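PDB 5CUW: sortase SrtE1 from Streptomyces coelicolor, which anchors surface proteins to the cell wall as a transpeptidase, recognising Leu-Ala-x-Thr-Gly and Leu-Pro-x-Thr-Gly signals with a preference for the former. Local coordinates for residues 39-44 with 114-119; 54-59 with 71-76. All blocks are in the same frame, centred on the assembly; numbering follows the deposited sequence.

Contact 1. Residues 39-44 with 114-119; sequences GFALLH and IVVETQ
His-44 and Glu-117 meet on one face of an antiparallel strand pair, where the imidazole reaches over to the neighbouring strand and gives its NE2-H to Glu-117 OE1 at 3.0 Å. The bond is moderately bent, 149° at the hydrogen. OE1 is approached nearly along its C-O axis, whereas it lies somewhat out of the imidazole plane. Glu-117 has CG anti to its backbone N (chi1 170°) and an extended chain beyond, which lays the carboxylate alongside Leu-42; the CD1 methyl of that leucine lies 3.9 Å from Glu-117 OE1. The other oxygen, OE2, forms a salt bridge with Arg-185, so the carboxylate is shared between two donors; its charge would probably favour a protonated His-44, though Arg-185 would partly offset this.

On the opposite face the contact is apolar and buried. Leu-43 CD1 sits 3.7 Å from Ile-114 CG2 and 3.8 Å from Val-116 CG2, touching both residues with the same methyl. Nearer the start of strand 39-45, the methyl of Ala-41 presses against the carbonyl of Glu-117, CB to O 3.2 Å.

The backbone sets this register. Leu-42 and Glu-117 form one hydrogen-bonded pair, His-44 and Val-115 the next, with the non-hydrogen-bonded pair Leu-43 and Val-116 between them. The bond from His-44 N to Val-115 O measures 2.7 Å, and the one from Val-115 N to His-44 O is almost straight.

Pairing of these two strands closes the beta barrel of the sortase catalytic domain, the part of the protein present here, by joining the two end strands of the sheet. On their far edges, Ile-114 and Val-116 bond through their backbones to strand 121-134, while strand 39-45 pairs with strand 50-56, where Phe-40 and Ala-41 both face Ile-54 in a classic beta bulge.

Contact 2. Residues 54-59 with 71-76; sequences IAEGIS and HYAEDG
Glu-56 and His-71 lie side by side on adjacent parallel strands, joined by a short carboxylate-imidazole hydrogen bond: His-71 ND1 donates to Glu-56 OE1 at 2.7 Å. The strands belong to a compact beta-alpha-beta crossover of the sortase barrel, in which the short helix 60-64 connects strand 50-56 to strand 69-71. ND1-H meets OE1 from the syn side but somewhat out of the carboxylate plane, while OE1 lies close to the imidazole plane; the carboxylate is turned 35° from the ring. Glu-56 leaves the backbone with CG anti to N and then bends at chi2 (71°), which swings CD round toward the histidine. Its OE2 lies against the methyl of Ala-73, 3.2 Å from CB, and has a weak, long ion pair with Lys-78.

His-71 is buried, yet both ring nitrogens have partners, because NE2 is hydrogen-bonded to Thr-79 OG1; Phe-89, Met-81 and Leu-91 pack around the side chain. An alanine in place of Glu-56 would probably leave His-71 ND1 without its acceptor and a gap beside Ala-73, with the ring less firmly fixed in its rotation.

The main chain of His-71 bridges both sides of Glu-56. His-71 N bonds to Ala-55 O at 3.0 Å in a nearly straight line, and His-71 O accepts a more bent bond from Gly-57 N. Gly-57, at phi 93°, has a conformation that calls for glycine, and there the chain leaves the strand.

Tyr-72, inferred to recognise substrate, is held at its hydroxyl by a hydrogen bond with Thr-161. Ile-58 lies over one face of the ring in a CH-pi contact: CG2 stands over the centre, 4.1 Å from the centroid, and CD1 reaches toward the rim, 3.6 Å from Tyr-72 CE2.

Overall arrangement
Along the chain, contact 2 is nested inside the loop closed by contact 1, their centres 15 Å apart. They join through strands 39-45 and 50-56, neighbours in one sheet, by probable hydrogen bonds from Phe-40 N to Ile-54 O (2.8 Å) and from Ile-54 N to Ala-41 O (2.9 Å). The ring of Phe-40 packs on the polar pair of contact 2, with CE2 3.7 Å from Glu-56 OE1. Contact 2 lies near the inferred active site: the Tyr-72 side chain is about 6 Å from that of Arg-172 and about 9 Å from that of Cys-163. In contact 1 the Leu-43 side chain lies about 12 Å from that of His-94, also assigned to it.

Contact 1. Residues 39-44 with 114-119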
# COMPACT_ATOMS: atom_id res chain seq x y z
N GLY A 39 -10.84 8.93 -5.77
CA GLY A 39 -9.47 9.15 -5.33
C GLY A 39 -9.40 10.05 -4.11
O GLY A 39 -9.93 11.16 -4.15
N PHE A 40 -8.78 9.60 -3.03
CA PHE A 40 -8.85 10.38 -1.80
C PHE A 40 -7.50 10.71 -1.18
O PHE A 40 -7.43 11.42 -0.19
CB PHE A 40 -9.71 9.66 -0.75
CG PHE A 40 -9.19 8.33 -0.33
CD1 PHE A 40 -8.27 8.22 0.70
CD2 PHE A 40 -9.63 7.17 -0.94
CE1 PHE A 40 -7.80 7.00 1.11
CE2 PHE A 40 -9.17 5.94 -0.54
CZ PHE A 40 -8.24 5.85 0.48
N ALA A 41 -6.42 10.19 -1.76
CA ALA A 41 -5.11 10.49 -1.22
C ALA A 41 -4.05 10.29 -2.28
O ALA A 41 -4.36 9.86 -3.39
CB ALA A 41 -4.83 9.61 -0.00
N LEU A 42 -2.81 10.63 -1.94
CA LEU A 42 -1.66 10.39 -2.82
C LEU A 42 -0.64 9.50 -2.12
O LEU A 42 -0.32 9.72 -0.95
CB LEU A 42 -1.00 11.71 -3.23
CG LEU A 42 -1.47 12.43 -4.50
CD1 LEU A 42 -0.71 13.75 -4.64
CD2 LEU A 42 -1.26 11.57 -5.74
N LEU A 43 -0.15 8.48 -2.82
CA LEU A 43 0.91 7.63 -2.29
C LEU A 43 2.27 8.03 -2.89
O LEU A 43 2.40 8.13 -4.11
CB LEU A 43 0.63 6.17 -2.59
CG LEU A 43 1.62 5.16 -1.99
CD1 LEU A 43 1.40 5.04 -0.49
CD2 LEU A 43 1.48 3.80 -2.67
N HIS A 44 3.26 8.26 -2.03
CA HIS A 44 4.61 8.62 -2.48
C HIS A 44 5.59 7.54 -2.07
O HIS A 44 5.62 7.14 -0.92
CB HIS A 44 5.08 9.95 -1.88
CG HIS A 44 4.17 11.12 -2.13
ND1 HIS A 44 4.47 12.11 -3.05
CD2 HIS A 44 2.99 11.47 -1.57
CE1 HIS A 44 3.50 13.01 -3.04
NE2 HIS A 44 2.59 12.64 -2.15
N ILE A 114 7.55 5.24 2.83
CA ILE A 114 6.35 5.15 2.01
C ILE A 114 5.38 6.15 2.60
O ILE A 114 5.00 6.03 3.77
CB ILE A 114 5.74 3.74 2.03
CG1 ILE A 114 6.73 2.72 1.44
CG2 ILE A 114 4.41 3.70 1.29
CD1 ILE A 114 6.70 1.38 2.15
N VAL A 115 4.98 7.16 1.83
CA VAL A 115 4.20 8.24 2.40
C VAL A 115 2.79 8.33 1.83
O VAL A 115 2.59 8.43 0.61
CB VAL A 115 4.91 9.60 2.20
CG1 VAL A 115 4.07 10.74 2.80
CG2 VAL A 115 6.32 9.57 2.80
N VAL A 116 1.80 8.34 2.72
CA VAL A 116 0.42 8.58 2.33
C VAL A 116 0.03 10.01 2.65
O VAL A 116 0.01 10.40 3.82
CB VAL A 116 -0.57 7.63 3.04
CG1 VAL A 116 -1.99 7.98 2.64
CG2 VAL A 116 -0.26 6.16 2.70
N GLU A 117 -0.27 10.79 1.62
CA GLU A 117 -0.69 12.18 1.79
C GLU A 117 -2.21 12.32 1.66
O GLU A 117 -2.79 11.99 0.62
CB GLU A 117 -0.00 13.07 0.76
CG GLU A 117 -0.55 14.49 0.71
CD GLU A 117 0.13 15.37 -0.33
OE1 GLU A 117 0.83 14.83 -1.22
OE2 GLU A 117 -0.04 16.60 -0.26
N THR A 118 -2.85 12.82 2.71
CA THR A 118 -4.28 13.08 2.67
C THR A 118 -4.53 14.58 2.70
O THR A 118 -3.57 15.36 2.69
CB THR A 118 -5.01 12.42 3.85
OG1 THR A 118 -4.64 13.06 5.07
CG2 THR A 118 -4.65 10.95 3.94
N GLN A 119 -5.79 14.99 2.73
CA GLN A 119 -6.12 16.40 2.75
C GLN A 119 -5.52 17.06 3.98
O GLN A 119 -5.03 18.18 3.92
CB GLN A 119 -7.64 16.61 2.73

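Contact 2. Residues 54-59 with 71-76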
# COMPACT_ATOMS: atom_id res chain seq x y z
N ILE A 54 -4.51 7.26 -4.60
CA ILE A 54 -5.21 6.12 -4.00
C ILE A 54 -6.71 6.33 -4.13
O ILE A 54 -7.21 7.41 -3.83
CB ILE A 54 -4.86 5.93 -2.50
CG1 ILE A 54 -3.35 5.92 -2.27
CG2 ILE A 54 -5.53 4.66 -1.94
CD1 ILE A 54 -2.97 5.80 -0.79
N ALA A 55 -7.42 5.32 -4.61
CA ALA A 55 -8.87 5.42 -4.71
C ALA A 55 -9.52 4.33 -3.87
O ALA A 55 -8.87 3.37 -3.49
CB ALA A 55 -9.33 5.33 -6.16
N GLU A 56 -10.81 4.47 -3.58
CA GLU A 56 -11.50 3.49 -2.77
C GLU A 56 -11.88 2.28 -3.63
O GLU A 56 -12.48 2.45 -4.69
CB GLU A 56 -12.75 4.11 -2.12
CG GLU A 56 -13.48 3.19 -1.14
CD GLU A 56 -12.71 2.95 0.16
OE1 GLU A 56 -11.48 3.12 0.17
OE2 GLU A 56 -13.35 2.59 1.18
N GLY A 57 -11.54 1.08 -3.19
CA GLY A 57 -11.88 -0.13 -3.93
C GLY A 57 -10.78 -0.56 -4.88
O GLY A 57 -9.92 0.24 -5.25
N ILE A 58 -10.81 -1.81 -5.31
CA ILE A 58 -9.72 -2.31 -6.15
C ILE A 58 -10.18 -2.75 -7.53
O ILE A 58 -9.52 -3.57 -8.17
CB ILE A 58 -8.99 -3.49 -5.48
CG1 ILE A 58 -9.97 -4.61 -5.15
CG2 ILE A 58 -8.28 -3.02 -4.22
CD1 ILE A 58 -9.30 -5.93 -4.91
N SER A 59 -11.30 -2.20 -7.98
CA SER A 59 -11.79 -2.46 -9.33
C SER A 59 -10.71 -2.23 -10.38
O SER A 59 -9.99 -1.23 -10.33
CB SER A 59 -12.99 -1.57 -9.63
OG SER A 59 -13.24 -1.52 -11.03
N HIS A 71 -7.46 0.98 -2.48
CA HIS A 71 -7.65 0.60 -1.08
C HIS A 71 -8.67 -0.53 -0.97
O HIS A 71 -9.81 -0.38 -1.40
CB HIS A 71 -8.09 1.82 -0.27
CG HIS A 71 -8.45 1.51 1.16
ND1 HIS A 71 -9.62 1.94 1.74
CD2 HIS A 71 -7.79 0.82 2.11
CE1 HIS A 71 -9.67 1.54 2.99
NE2 HIS A 71 -8.57 0.85 3.25
N TYR A 72 -8.26 -1.66 -0.40
CA TYR A 72 -9.19 -2.79 -0.26
C TYR A 72 -10.39 -2.33 0.57
O TYR A 72 -10.22 -1.90 1.71
CB TYR A 72 -8.51 -3.99 0.40
CG TYR A 72 -7.56 -4.76 -0.50
CD1 TYR A 72 -6.22 -4.41 -0.58
CD2 TYR A 72 -8.00 -5.83 -1.26
CE1 TYR A 72 -5.34 -5.13 -1.39
CE2 TYR A 72 -7.13 -6.54 -2.07
CZ TYR A 72 -5.81 -6.18 -2.13
OH TYR A 72 -4.94 -6.88 -2.93
N ALA A 73 -11.58 -2.39 -0.02
CA ALA A 73 -12.74 -1.79 0.64
C ALA A 73 -14.05 -2.58 0.53
O ALA A 73 -15.06 -2.14 1.07
CB ALA A 73 -12.97 -0.38 0.10
N GLU A 74 -14.04 -3.73 -0.14
CA GLU A 74 -15.29 -4.49 -0.29
C GLU A 74 -15.15 -5.99 -0.03
O GLU A 74 -14.04 -6.51 0.08
CB GLU A 74 -15.87 -4.27 -1.69
N ASP A 75 -16.29 -6.67 0.09
CA ASP A 75 -16.33 -8.13 0.19
C ASP A 75 -15.66 -8.68 1.44
O ASP A 75 -15.12 -9.79 1.42
CB ASP A 75 -15.69 -8.76 -1.05
N GLY A 76 -15.69 -7.92 2.53
CA GLY A 76 -15.07 -8.37 3.77
C GLY A 76 -13.59 -8.07 3.84
O GLY A 76 -12.95 -8.31 4.87